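Local coordinates for glycosyl hydrolase, family 38 (Enterococcus faecalis, PDB 5KBP), which probably hydrolyses alpha-mannosidic linkages in carbohydrates, as expected of a metal-binding glycoside hydrolase of family 38, at residues 106-111 with 871-876; 417-422 with 651-656; 426-431 with 483-488; 521-526 with 592-597; 533-538 with 545-550. All coordinates share one frame; numbering follows the deposited sequence.

Counted from the N terminus, contact 1 opens first, on helix 100-117, and closes 759 residues later at the turn after strand 864-870, joining the N-terminal family 38 domain to the C-terminal beta sandwich; its span encloses the other four. Contact 2 runs from strand 416-430 to the end of strand 641-653, enclosing contacts 3, 4 and 5. Contact 3 pairs the far end of strand 416-430 with strand 483-499 and is complete before contact 4 joins strand 523-524 to edge strand 591-597. Contact 5, a hairpin, lies within the span of contact 4. None cross. Contacts 2, 4 and 5 cluster, their centres 15 to 17 Å apart; contact 1 stands at least 37 Å from every other centre.

Contact 1 of 5, residues 106-111 with 871-876; sequences NMLIGH and NVLEEP
Leu873 reaches residues 106-111 of helix 100-117 with both of its methyl groups, CD1 to the ring of His111 and CD2 mainly to Leu108. CD1 sits over the centre of one face of the His111 ring, 4.0 Å from the ring centroid and 12° off the ring normal, which is a well-centred CH-pi contact. CD2 lies against the helix, 3.7 Å from Leu108 CD2 and 4.0 Å from Met107 O. The side chains of Leu108 and Leu873 run past each other in opposite directions, so it is their CD2 methyls that touch. His111 has CG anti to its backbone N (chi1 173°), which swings the ring out so that one face meets Leu873 CD1. Its ND1 is buried here and has no polar partner in the model.

Outside this apolar core, Leu108 CG comes within 4.3 Å of Glu874 OE1, an oxygen whose charge is met by a salt bridge to Lys835. Leu873 itself is held by the fold of its own segment. Asn871 to Glu874 form a type I beta turn, with Glu874 N bonded to Asn871 O, and Glu875 N donates to Asn871 OD1 at 2.9 Å in a nearly straight bond of 169°. A backbone bond between Val872 and Leu142 ties the turn to a further part of the chain, while Ile109, directed away from the turn, packs on helix 337-348. The whole is an apolar interdomain contact, in which a beta turn of the C-terminal beta-sandwich domain packs on a helix of the N-terminal family 38 domain.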
# COMPACT_ATOMS: atom_id res chain seq x y z
N ASN A 106 -0.25 -17.40 -13.64
CA ASN A 106 -1.67 -17.14 -13.47
C ASN A 106 -2.49 -18.41 -13.67
O ASN A 106 -3.46 -18.65 -12.95
CB ASN A 106 -2.12 -16.05 -14.45
CG ASN A 106 -3.55 -15.60 -14.21
OD1 ASN A 106 -4.00 -15.52 -13.06
ND2 ASN A 106 -4.27 -15.32 -15.28
N MET A 107 -2.10 -19.24 -14.64
CA MET A 107 -2.80 -20.50 -14.87
C MET A 107 -2.38 -21.56 -13.86
O MET A 107 -3.20 -22.36 -13.41
CB MET A 107 -2.55 -20.99 -16.29
CG MET A 107 -2.58 -19.90 -17.35
SD MET A 107 -2.29 -20.51 -19.02
CE MET A 107 -3.90 -21.19 -19.39
N LEU A 108 -1.10 -21.57 -13.48
CA LEU A 108 -0.60 -22.54 -12.52
C LEU A 108 -1.25 -22.34 -11.15
O LEU A 108 -1.70 -23.30 -10.52
CB LEU A 108 0.92 -22.46 -12.43
CG LEU A 108 1.73 -23.54 -11.71
CD1 LEU A 108 1.88 -23.24 -10.22
CD2 LEU A 108 1.11 -24.92 -11.92
N ILE A 109 -1.30 -21.09 -10.68
CA ILE A 109 -1.92 -20.81 -9.39
C ILE A 109 -3.43 -20.93 -9.49
O ILE A 109 -4.09 -21.43 -8.57
CB ILE A 109 -1.49 -19.42 -8.89
CG1 ILE A 109 0.01 -19.42 -8.58
CG2 ILE A 109 -2.29 -19.02 -7.66
CD1 ILE A 109 0.51 -18.11 -8.00
N GLY A 110 -4.01 -20.50 -10.61
CA GLY A 110 -5.44 -20.69 -10.81
C GLY A 110 -5.84 -22.15 -10.76
O GLY A 110 -6.89 -22.50 -10.22
N HIS A 111 -4.99 -23.03 -11.30
CA HIS A 111 -5.27 -24.46 -11.25
C HIS A 111 -5.15 -24.99 -9.83
O HIS A 111 -6.06 -25.66 -9.33
CB HIS A 111 -4.32 -25.21 -12.19
CG HIS A 111 -4.43 -26.70 -12.08
ND1 HIS A 111 -3.49 -27.46 -11.41
CD2 HIS A 111 -5.35 -27.57 -12.56
CE1 HIS A 111 -3.84 -28.74 -11.48
NE2 HIS A 111 -4.96 -28.83 -12.18
N ASN A 871 3.87 -30.20 -19.23
CA ASN A 871 3.14 -29.00 -19.59
C ASN A 871 3.59 -27.86 -18.67
O ASN A 871 4.53 -28.00 -17.89
CB ASN A 871 1.63 -29.26 -19.53
CG ASN A 871 1.18 -29.83 -18.20
OD1 ASN A 871 1.79 -29.57 -17.16
ND2 ASN A 871 0.12 -30.62 -18.23
N VAL A 872 2.91 -26.71 -18.74
CA VAL A 872 3.25 -25.61 -17.84
C VAL A 872 2.68 -25.81 -16.45
O VAL A 872 3.06 -25.08 -15.52
CB VAL A 872 2.78 -24.26 -18.40
CG1 VAL A 872 3.44 -23.99 -19.75
CG2 VAL A 872 1.27 -24.21 -18.50
N LEU A 873 1.78 -26.77 -16.26
CA LEU A 873 1.34 -27.18 -14.94
C LEU A 873 2.28 -28.19 -14.30
O LEU A 873 1.95 -28.74 -13.24
CB LEU A 873 -0.08 -27.75 -14.99
CG LEU A 873 -1.17 -26.81 -15.52
CD1 LEU A 873 -2.54 -27.47 -15.42
CD2 LEU A 873 -1.15 -25.47 -14.79
N GLU A 874 3.42 -28.46 -14.94
CA GLU A 874 4.49 -29.30 -14.40
C GLU A 874 4.06 -30.77 -14.27
O GLU A 874 4.60 -31.50 -13.44
CB GLU A 874 4.99 -28.77 -13.05
CG GLU A 874 5.68 -27.43 -13.15
CD GLU A 874 5.61 -26.63 -11.86
OE1 GLU A 874 5.65 -25.39 -11.93
OE2 GLU A 874 5.51 -27.25 -10.78
N GLU A 875 3.11 -31.20 -15.09
CA GLU A 875 2.70 -32.59 -15.13
C GLU A 875 3.07 -33.23 -16.46
O GLU A 875 3.07 -32.55 -17.49
CB GLU A 875 1.19 -32.74 -14.89
CG GLU A 875 0.74 -32.29 -13.51
CD GLU A 875 1.49 -33.01 -12.39
OE1 GLU A 875 1.81 -34.20 -12.55
OE2 GLU A 875 1.76 -32.36 -11.36
N PRO A 876 3.38 -34.53 -16.48
CA PRO A 876 3.87 -35.16 -17.71
C PRO A 876 2.91 -34.98 -18.87
O PRO A 876 1.69 -35.00 -18.71
CB PRO A 876 4.01 -36.63 -17.32
CG PRO A 876 4.20 -36.61 -15.84
CD PRO A 876 3.36 -35.47 -15.35

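Contact 2 of 5, residues 417-422 with 651-656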
# COMPACT_ATOMS: atom_id res chain seq x y z
N THR A 417 28.01 -11.70 -20.75
CA THR A 417 29.21 -10.88 -20.83
C THR A 417 28.89 -9.52 -20.23
O THR A 417 27.96 -8.84 -20.69
CB THR A 417 29.69 -10.74 -22.27
OG1 THR A 417 30.07 -12.03 -22.77
CG2 THR A 417 30.87 -9.80 -22.34
N GLU A 418 29.66 -9.11 -19.23
CA GLU A 418 29.33 -7.90 -18.49
C GLU A 418 30.53 -7.46 -17.66
O GLU A 418 31.24 -8.30 -17.11
CB GLU A 418 28.12 -8.14 -17.58
CG GLU A 418 27.84 -7.04 -16.57
CD GLU A 418 26.56 -7.28 -15.78
OE1 GLU A 418 25.60 -7.81 -16.37
OE2 GLU A 418 26.53 -6.96 -14.58
N VAL A 419 30.75 -6.15 -17.60
CA VAL A 419 31.72 -5.56 -16.69
C VAL A 419 31.03 -5.39 -15.34
O VAL A 419 30.18 -4.51 -15.17
CB VAL A 419 32.26 -4.23 -17.21
CG1 VAL A 419 33.16 -3.58 -16.17
CG2 VAL A 419 33.02 -4.45 -18.51
N VAL A 420 31.38 -6.24 -14.38
CA VAL A 420 30.64 -6.38 -13.13
C VAL A 420 31.29 -5.54 -12.05
O VAL A 420 32.50 -5.26 -12.08
CB VAL A 420 30.54 -7.86 -12.72
CG1 VAL A 420 29.46 -8.07 -11.66
CG2 VAL A 420 30.27 -8.73 -13.93
N THR A 421 30.48 -5.13 -11.07
CA THR A 421 30.93 -4.43 -9.88
C THR A 421 30.55 -5.25 -8.66
O THR A 421 29.40 -5.69 -8.54
CB THR A 421 30.32 -3.02 -9.80
OG1 THR A 421 31.18 -2.08 -10.46
CG2 THR A 421 30.10 -2.59 -8.36
N VAL A 422 31.52 -5.48 -7.77
CA VAL A 422 31.32 -6.29 -6.57
C VAL A 422 31.83 -5.51 -5.37
O VAL A 422 32.98 -5.06 -5.36
CB VAL A 422 32.04 -7.65 -6.68
CG1 VAL A 422 31.95 -8.40 -5.36
CG2 VAL A 422 31.46 -8.48 -7.81
N THR A 651 26.78 3.72 -22.72
CA THR A 651 27.82 2.86 -22.18
C THR A 651 28.17 1.77 -23.17
O THR A 651 27.29 1.19 -23.82
CB THR A 651 27.37 2.23 -20.85
OG1 THR A 651 26.92 3.26 -19.96
CG2 THR A 651 28.52 1.47 -20.20
N MET A 652 29.47 1.49 -23.29
CA MET A 652 29.98 0.42 -24.14
C MET A 652 31.05 -0.35 -23.37
O MET A 652 31.89 0.25 -22.70
CB MET A 652 30.58 0.97 -25.44
CG MET A 652 31.45 -0.03 -26.19
SD MET A 652 32.54 0.72 -27.42
CE MET A 652 31.33 1.34 -28.57
N ILE A 653 31.01 -1.68 -23.48
CA ILE A 653 32.03 -2.53 -22.91
C ILE A 653 32.81 -3.20 -24.04
O ILE A 653 32.39 -3.21 -25.20
CB ILE A 653 31.44 -3.57 -21.93
CG1 ILE A 653 30.57 -4.58 -22.68
CG2 ILE A 653 30.63 -2.88 -20.85
CD1 ILE A 653 30.00 -5.66 -21.78
N LYS A 654 33.96 -3.78 -23.68
CA LYS A 654 34.88 -4.29 -24.69
C LYS A 654 34.35 -5.54 -25.37
O LYS A 654 34.43 -5.68 -26.60
CB LYS A 654 36.25 -4.57 -24.06
CG LYS A 654 37.22 -5.30 -24.98
CD LYS A 654 38.51 -5.64 -24.25
CE LYS A 654 39.45 -6.43 -25.15
NZ LYS A 654 40.73 -6.76 -24.47
N GLU A 655 33.78 -6.48 -24.60
CA GLU A 655 33.47 -7.81 -25.09
C GLU A 655 32.00 -7.98 -25.47
O GLU A 655 31.48 -9.10 -25.44
CB GLU A 655 33.86 -8.86 -24.04
CG GLU A 655 35.31 -8.76 -23.57
CD GLU A 655 36.30 -9.30 -24.58
OE1 GLU A 655 35.88 -9.70 -25.69
OE2 GLU A 655 37.51 -9.32 -24.27
N SER A 656 31.33 -6.89 -25.84
CA SER A 656 29.93 -6.99 -26.24
C SER A 656 29.61 -5.93 -27.28
O SER A 656 30.15 -4.82 -27.24
CB SER A 656 28.99 -6.84 -25.03
OG SER A 656 27.64 -6.80 -25.45
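Val419 overlaps Ile653 through one methyl group: its CG2 meets Ile653 CG2 at 3.7 Å, and the two side chains run antiparallel past one another. Ile653 has CG1 between its backbone N and carbonyl carbon (chi1 67°). That torsion sends the other branch of the isoleucine along the strand, where Ile653 CD1 lies 4.0 Å from Glu418 CA and 3.9 Å from Thr417 O. One isoleucine therefore spans three successive residues of 417-422, using CG2 at one end and CD1 at the other.

Thr417 makes the second patch. Its CG2 faces 651-656 and comes closest to the backbone there, 3.2 Å from Glu655 O in a methyl-to-carbonyl contact, with Glu655 CB 3.6 Å from the same Thr417 CG2. The hydroxyl belongs to another interaction, since OG1 is hydrogen-bonded to Glu498 N. The carboxylate of Glu655 is turned from the contact, and its ion pair with Lys497 is long and weak.

The two short strand segments approach to 8.2 Å between axes, with 108° between their directions. Together with the purely side-chain and methyl-to-backbone contacts, this describes packing between separate sheets, not strand pairing. Strand 416-430 has its own backbone partner in strand 483-499, and Val420 and Val422 also touch strand 404-410; strand 641-653 is bonded on its two edges to strands 601-613 and 659-667, and Val419 also touches Lys601 of strand 601-613.

Contact 3 of 5, residues 426-431 with 483-488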
# COMPACT_ATOMS: atom_id res chain seq x y z
N ILE A 426 36.19 -5.45 3.61
CA ILE A 426 37.58 -5.76 3.94
C ILE A 426 37.88 -5.64 5.43
O ILE A 426 38.86 -6.25 5.90
CB ILE A 426 38.55 -4.88 3.13
CG1 ILE A 426 38.29 -3.40 3.41
CG2 ILE A 426 38.44 -5.18 1.65
CD1 ILE A 426 39.27 -2.47 2.71
N GLU A 427 37.08 -4.90 6.19
CA GLU A 427 37.27 -4.77 7.62
C GLU A 427 35.92 -4.62 8.29
O GLU A 427 34.92 -4.26 7.66
CB GLU A 427 38.18 -3.58 7.97
CG GLU A 427 39.66 -3.91 7.91
CD GLU A 427 40.46 -2.85 7.18
OE1 GLU A 427 39.89 -1.78 6.87
OE2 GLU A 427 41.66 -3.08 6.92
N ARG A 428 35.89 -4.91 9.59
CA ARG A 428 34.62 -4.94 10.33
C ARG A 428 34.90 -4.72 11.81
O ARG A 428 35.62 -5.52 12.42
CB ARG A 428 33.90 -6.26 10.09
CG ARG A 428 32.58 -6.41 10.83
CD ARG A 428 31.57 -7.12 9.95
NE ARG A 428 30.79 -8.11 10.69
CZ ARG A 428 29.85 -8.87 10.14
NH1 ARG A 428 29.56 -8.74 8.85
NH2 ARG A 428 29.18 -9.74 10.87
N LEU A 429 34.33 -3.66 12.37
CA LEU A 429 34.48 -3.36 13.79
C LEU A 429 33.12 -3.47 14.47
O LEU A 429 32.28 -2.56 14.34
CB LEU A 429 35.06 -1.96 14.00
CG LEU A 429 36.41 -1.64 13.36
CD1 LEU A 429 36.88 -0.25 13.75
CD2 LEU A 429 37.46 -2.69 13.73
N PRO A 430 32.84 -4.55 15.19
CA PRO A 430 31.54 -4.68 15.87
C PRO A 430 31.37 -3.61 16.94
O PRO A 430 32.34 -3.03 17.44
CB PRO A 430 31.59 -6.08 16.48
CG PRO A 430 32.65 -6.81 15.71
CD PRO A 430 33.66 -5.76 15.36
N PHE A 431 30.11 -3.35 17.29
CA PHE A 431 29.81 -2.27 18.22
C PHE A 431 30.34 -2.56 19.62
O PHE A 431 30.67 -1.62 20.35
CB PHE A 431 28.30 -2.01 18.27
CG PHE A 431 27.83 -1.03 17.23
CD1 PHE A 431 28.63 -0.69 16.15
CD2 PHE A 431 26.58 -0.43 17.35
CE1 PHE A 431 28.19 0.21 15.20
CE2 PHE A 431 26.14 0.48 16.41
CZ PHE A 431 26.95 0.80 15.33
N GLN A 483 23.50 -8.02 14.97
CA GLN A 483 24.93 -7.77 15.16
C GLN A 483 25.31 -6.48 14.46
O GLN A 483 25.61 -6.48 13.25
CB GLN A 483 25.75 -8.95 14.64
CG GLN A 483 25.45 -10.27 15.31
CD GLN A 483 26.13 -11.44 14.63
OE1 GLN A 483 26.57 -11.32 13.48
NE2 GLN A 483 26.23 -12.56 15.32
N PRO A 484 25.34 -5.36 15.18
CA PRO A 484 25.71 -4.09 14.56
C PRO A 484 27.22 -3.89 14.51
O PRO A 484 27.96 -4.38 15.37
CB PRO A 484 25.06 -3.06 15.48
CG PRO A 484 25.11 -3.71 16.83
CD PRO A 484 24.96 -5.20 16.59
N TYR A 485 27.67 -3.15 13.50
CA TYR A 485 29.09 -2.92 13.32
C TYR A 485 29.32 -1.73 12.40
O TYR A 485 28.42 -1.28 11.70
CB TYR A 485 29.79 -4.17 12.75
CG TYR A 485 29.19 -4.68 11.46
CD1 TYR A 485 29.55 -4.14 10.23
CD2 TYR A 485 28.28 -5.73 11.47
CE1 TYR A 485 29.00 -4.61 9.05
CE2 TYR A 485 27.74 -6.21 10.29
CZ TYR A 485 28.10 -5.65 9.09
OH TYR A 485 27.56 -6.13 7.92
N MET A 486 30.55 -1.23 12.43
CA MET A 486 31.07 -0.32 11.43
C MET A 486 32.01 -1.10 10.52
O MET A 486 32.86 -1.85 11.00
CB MET A 486 31.82 0.85 12.07
CG MET A 486 30.93 1.81 12.84
SD MET A 486 29.74 2.65 11.78
CE MET A 486 29.19 3.96 12.88
N ALA A 487 31.85 -0.94 9.21
CA ALA A 487 32.60 -1.73 8.24
C ALA A 487 33.21 -0.83 7.18
O ALA A 487 32.77 0.31 6.96
CB ALA A 487 31.71 -2.79 7.58
N LYS A 488 34.22 -1.36 6.51
CA LYS A 488 34.85 -0.73 5.36
C LYS A 488 34.67 -1.64 4.15
O LYS A 488 34.95 -2.84 4.23
CB LYS A 488 36.33 -0.45 5.61
CG LYS A 488 36.99 0.38 4.52
CD LYS A 488 38.34 0.91 4.97
CE LYS A 488 38.89 1.93 3.99
NZ LYS A 488 40.14 2.56 4.48
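Glu427 to Pro430 pair with Tyr485 to Lys488 as antiparallel strands, and a classic beta bulge places both Ile426 and Glu427 opposite Lys488. Both backbone polar atoms of Lys488 are used at the bulge: Ile426 N donates to Lys488 O, and Lys488 N donates to Glu427 O from above the carbonyl plane. Leu429 and Met486 form the next hydrogen-bonded pair. Leu429 N reaches Met486 O at 2.7 Å nearly along the C=O axis, and Met486 N returns the bond to Leu429 O. Phe431 N to Pro484 O, 3.1 Å, continues the ladder beyond Pro430, a residue with no amide hydrogen to give.

The polar side chains draw on neighbours. Arg428 NH2 forms a salt bridge with Asp475, and Lys488 NZ is hydrogen-bonded to Thr448 OG1. Glu427 OE1 is 5.0 Å from Lys488 NZ, so no salt bridge forms, although it touches Lys488 CD (3.6 Å). Tyr485 OH has a weak hydrogen bond to Asp475, which thus serves both Arg428 and Tyr485.

Pro484 CB lies over one face of the Phe431 ring, toward its rim, a CH-pi contact 3.8 Å from the centroid, and both residues also pack on Trp760 of the second subunit. Leu429, on the face shared with Met486, packs on helix 436-445. On the other face, the Arg428 guanidinium lies flat on the Tyr485 ring, with planes 9° apart and centres 3.9 Å apart, a stacked cation-pi contact. Bends at chi2 and chi3 bring the arginine chain back over that ring, with Arg428 CD 3.5 Å from the Tyr485 centroid and only 7° off its normal, a CH-pi contact.

Contact 4 of 5, residues 521-526 with 592-597; sequences LLAQPA and ITNKEN
No beta bridge pairs 521-526 with 592-597, whose nearest CA atoms, those of Ala523 and Asn597, are 5.9 Å apart. Between the two segments the link is the side-chain amide of Asn597, which grips the backbone of Ala523 at both of its polar atoms. Ala523 N donates to Asn597 OD1 at 3.1 Å, and Asn597 ND2 donates to Ala523 O, also at 3.1 Å. Both bonds are bent, at 150° and 140°, and both donors stand above the acceptor carbonyl plane. With CG anti to the backbone N (chi1 -167°), Asn597 extends its amide across to Ala523, and the two bonds together would restrict its rotation.

Apolar atoms of Ala523 and Leu521 lie against the amide. Ala523 CB is 3.5 Å from Asn597 CG, and Leu521 crosses the asparagine at about a right angle, with Leu521 CD1 3.6 Å from Asn597 ND2. Nearby, Asn594 ND2 approaches Ala523 CB at 3.8 Å while giving a weak hydrogen bond to Glu596 O.

Strand 591-597 is an outermost strand of its antiparallel sheet and pairs with 601-613; Ala523 also touches Ala602 and Tyr604 of that strand. Strand 523-524 belongs to a different sheet and pairs with 529-531, and Leu522 is backbone-bonded to both Glu531 and Ser598.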
# COMPACT_ATOMS: atom_id res chain seq x y z
N LEU A 521 42.25 2.14 -24.77
CA LEU A 521 41.04 2.74 -24.23
C LEU A 521 39.93 2.73 -25.27
O LEU A 521 40.15 3.07 -26.43
CB LEU A 521 41.33 4.17 -23.77
CG LEU A 521 42.46 4.34 -22.76
CD1 LEU A 521 42.65 5.81 -22.40
CD2 LEU A 521 42.20 3.51 -21.51
N LEU A 522 38.73 2.31 -24.85
CA LEU A 522 37.62 2.18 -25.78
C LEU A 522 37.17 3.54 -26.32
O LEU A 522 36.66 3.61 -27.44
CB LEU A 522 36.45 1.47 -25.12
CG LEU A 522 36.65 -0.00 -24.75
CD1 LEU A 522 35.40 -0.56 -24.09
CD2 LEU A 522 37.03 -0.82 -25.97
N ALA A 523 37.34 4.60 -25.55
CA ALA A 523 36.81 5.91 -25.90
C ALA A 523 37.92 6.84 -26.37
O ALA A 523 39.04 6.80 -25.86
CB ALA A 523 36.09 6.55 -24.71
N GLN A 524 37.59 7.67 -27.36
CA GLN A 524 38.45 8.75 -27.85
C GLN A 524 37.77 10.06 -27.51
O GLN A 524 36.97 10.58 -28.30
CB GLN A 524 38.70 8.62 -29.36
CG GLN A 524 39.45 7.37 -29.78
CD GLN A 524 38.59 6.11 -29.72
OE1 GLN A 524 37.43 6.13 -30.12
NE2 GLN A 524 39.17 5.03 -29.22
N PRO A 525 38.06 10.65 -26.35
CA PRO A 525 37.25 11.80 -25.88
C PRO A 525 37.44 13.06 -26.69
O PRO A 525 36.56 13.93 -26.66
CB PRO A 525 37.72 11.99 -24.43
CG PRO A 525 39.11 11.44 -24.42
CD PRO A 525 39.11 10.28 -25.38
N ALA A 526 38.56 13.21 -27.41
CA ALA A 526 38.79 14.45 -28.15
C ALA A 526 37.77 14.64 -29.26
O ALA A 526 37.50 15.78 -29.67
CB ALA A 526 40.20 14.47 -28.72
N ILE A 592 28.29 17.05 -24.20
CA ILE A 592 28.82 15.69 -24.18
C ILE A 592 30.04 15.66 -23.28
O ILE A 592 30.94 16.49 -23.41
CB ILE A 592 29.17 15.21 -25.60
CG1 ILE A 592 28.11 15.71 -26.59
CG2 ILE A 592 29.26 13.69 -25.64
CD1 ILE A 592 28.52 15.54 -28.04
N THR A 593 30.07 14.69 -22.36
CA THR A 593 31.17 14.55 -21.42
C THR A 593 31.48 13.07 -21.23
O THR A 593 30.58 12.28 -20.95
CB THR A 593 30.83 15.18 -20.06
OG1 THR A 593 30.49 16.56 -20.25
CG2 THR A 593 32.02 15.09 -19.12
N ASN A 594 32.75 12.71 -21.40
CA ASN A 594 33.19 11.34 -21.15
C ASN A 594 33.36 11.14 -19.65
O ASN A 594 34.14 11.84 -19.00
CB ASN A 594 34.51 11.06 -21.88
CG ASN A 594 35.05 9.68 -21.59
OD1 ASN A 594 36.05 9.53 -20.88
ND2 ASN A 594 34.39 8.66 -22.11
N LYS A 595 32.61 10.17 -19.10
CA LYS A 595 32.62 9.88 -17.67
C LYS A 595 33.61 8.78 -17.31
O LYS A 595 34.39 8.93 -16.37
CB LYS A 595 31.21 9.50 -17.21
CG LYS A 595 30.20 10.64 -17.28
CD LYS A 595 30.58 11.77 -16.35
CE LYS A 595 29.58 12.91 -16.43
NZ LYS A 595 29.95 14.03 -15.51
N GLU A 596 33.57 7.66 -18.02
CA GLU A 596 34.48 6.55 -17.79
C GLU A 596 35.20 6.20 -19.08
O GLU A 596 34.65 6.32 -20.17
CB GLU A 596 33.74 5.32 -17.26
CG GLU A 596 33.17 5.49 -15.85
CD GLU A 596 32.16 4.41 -15.50
OE1 GLU A 596 30.99 4.53 -15.91
OE2 GLU A 596 32.54 3.44 -14.82
N ASN A 597 36.46 5.77 -18.94
CA ASN A 597 37.25 5.33 -20.09
C ASN A 597 38.30 4.34 -19.60
O ASN A 597 39.16 4.70 -18.80
CB ASN A 597 37.91 6.52 -20.79
CG ASN A 597 38.47 6.15 -22.15
OD1 ASN A 597 38.22 5.06 -22.66
ND2 ASN A 597 39.24 7.06 -22.74

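Contact 5 of 5, residues 533-538 with 545-550; sequences EFIQVK and LTIADK
Val537 and Ile547 are neighbours on one face of an antiparallel ladder, their side chains aligned. Ile547 CD1 fits against both methyls of the valine, 3.6 Å from Val537 CG2 and 3.7 Å from Val537 CG1. Its chi2 of -64° bends CD1 toward the valine, while Ile547 CG2, the other branch, reaches diagonally to Ile535 CB at 3.9 Å. Ile547 thus bridges two residues of the partner strand, and Ile535 and Val537 also touch Leu659 of strand 659-667.

On the face of Gln536, Ala548, Lys538 and Thr546 the contact is through CB atoms: Gln536 CB and Ala548 CB are 4.0 Å apart. Lys550 lays its aliphatic chain along the backbone, with Lys550 CD 3.7 Å from Ile535 O, and a bend at chi3 (71°) helps direct NZ to Asn532 O, its hydrogen-bond partner.

The backbone fixes this register. Gln536 N to Ala548 O and Ala548 N to Gln536 O are both 2.9 Å. Lys538 and Thr546 exchange a like pair of bonds, while Lys550 N to Phe534 O prolongs the ladder past the strand end. Short CA-H...O contacts lie between them, such as Ile535 CA to Ala548 O. Strands 535-539 and 545-549, at 163° between segment directions, form an antiparallel beta hairpin, continued by 529-531 on one edge and 555-566 on the other within a larger sheet of the family 38 C-terminal domain.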
# COMPACT_ATOMS: atom_id res chain seq x y z
N GLU A 533 35.49 -4.09 -31.09
CA GLU A 533 35.64 -4.98 -32.23
C GLU A 533 34.34 -5.21 -32.98
O GLU A 533 34.33 -5.93 -33.98
CB GLU A 533 36.22 -6.32 -31.77
CG GLU A 533 35.35 -7.06 -30.77
CD GLU A 533 36.04 -8.26 -30.17
OE1 GLU A 533 36.65 -8.13 -29.08
OE2 GLU A 533 35.99 -9.35 -30.79
N PHE A 534 33.24 -4.60 -32.53
CA PHE A 534 31.94 -4.78 -33.17
C PHE A 534 31.39 -3.49 -33.76
O PHE A 534 30.95 -3.47 -34.91
CB PHE A 534 30.93 -5.36 -32.18
CG PHE A 534 31.43 -6.54 -31.40
CD1 PHE A 534 31.54 -7.78 -32.00
CD2 PHE A 534 31.77 -6.41 -30.07
CE1 PHE A 534 32.00 -8.87 -31.29
CE2 PHE A 534 32.23 -7.50 -29.35
CZ PHE A 534 32.34 -8.73 -29.96
N ILE A 535 31.40 -2.40 -32.99
CA ILE A 535 30.76 -1.16 -33.39
C ILE A 535 31.73 0.00 -33.23
O ILE A 535 32.65 -0.03 -32.40
CB ILE A 535 29.47 -0.90 -32.57
CG1 ILE A 535 29.79 -0.86 -31.07
CG2 ILE A 535 28.42 -1.96 -32.86
CD1 ILE A 535 28.58 -0.64 -30.19
N GLN A 536 31.51 1.05 -34.03
CA GLN A 536 32.26 2.30 -33.94
C GLN A 536 31.25 3.42 -33.72
O GLN A 536 30.39 3.66 -34.58
CB GLN A 536 33.09 2.54 -35.20
CG GLN A 536 34.25 3.51 -35.02
CD GLN A 536 33.82 4.97 -35.05
OE1 GLN A 536 32.75 5.30 -35.55
NE2 GLN A 536 34.66 5.84 -34.51
N VAL A 537 31.34 4.09 -32.58
CA VAL A 537 30.32 5.04 -32.14
C VAL A 537 30.88 6.45 -32.21
O VAL A 537 31.96 6.73 -31.67
CB VAL A 537 29.84 4.71 -30.71
CG1 VAL A 537 28.85 5.75 -30.23
CG2 VAL A 537 29.23 3.32 -30.67
N LYS A 538 30.14 7.34 -32.87
CA LYS A 538 30.41 8.77 -32.87
C LYS A 538 29.21 9.49 -32.27
O LYS A 538 28.07 9.22 -32.66
CB LYS A 538 30.70 9.28 -34.28
CG LYS A 538 30.66 10.81 -34.43
CD LYS A 538 31.71 11.49 -33.56
CE LYS A 538 31.66 13.01 -33.69
NZ LYS A 538 31.97 13.46 -35.08
N LEU A 545 23.56 9.62 -32.43
CA LEU A 545 24.63 8.65 -32.57
C LEU A 545 24.78 8.24 -34.03
O LEU A 545 23.79 8.05 -34.74
CB LEU A 545 24.37 7.41 -31.72
CG LEU A 545 24.07 7.64 -30.24
CD1 LEU A 545 23.95 6.31 -29.51
CD2 LEU A 545 25.13 8.51 -29.60
N THR A 546 26.03 8.10 -34.47
CA THR A 546 26.37 7.53 -35.77
C THR A 546 27.21 6.29 -35.52
O THR A 546 28.38 6.39 -35.11
CB THR A 546 27.12 8.54 -36.64
OG1 THR A 546 26.25 9.63 -36.96
CG2 THR A 546 27.59 7.88 -37.93
N ILE A 547 26.63 5.12 -35.75
CA ILE A 547 27.25 3.84 -35.44
C ILE A 547 27.68 3.16 -36.73
O ILE A 547 26.99 3.25 -37.75
CB ILE A 547 26.30 2.93 -34.63
CG1 ILE A 547 25.51 3.75 -33.61
CG2 ILE A 547 27.08 1.82 -33.94
CD1 ILE A 547 26.36 4.38 -32.54
N ALA A 548 28.82 2.48 -36.68
CA ALA A 548 29.33 1.71 -37.81
C ALA A 548 29.52 0.27 -37.36
O ALA A 548 30.29 0.00 -36.42
CB ALA A 548 30.65 2.29 -38.33
N ASP A 549 28.82 -0.65 -38.01
CA ASP A 549 28.97 -2.08 -37.73
C ASP A 549 30.27 -2.54 -38.38
O ASP A 549 30.35 -2.71 -39.59
CB ASP A 549 27.77 -2.86 -38.27
CG ASP A 549 27.66 -4.25 -37.67
OD1 ASP A 549 28.71 -4.85 -37.35
OD2 ASP A 549 26.52 -4.75 -37.53
N LYS A 550 31.30 -2.75 -37.55
CA LYS A 550 32.62 -3.09 -38.07
C LYS A 550 32.68 -4.49 -38.67
O LYS A 550 33.61 -4.78 -39.42
CB LYS A 550 33.67 -2.93 -36.97
CG LYS A 550 33.75 -1.53 -36.40
CD LYS A 550 34.68 -1.44 -35.20
CE LYS A 550 36.14 -1.59 -35.60
NZ LYS A 550 37.05 -1.35 -34.45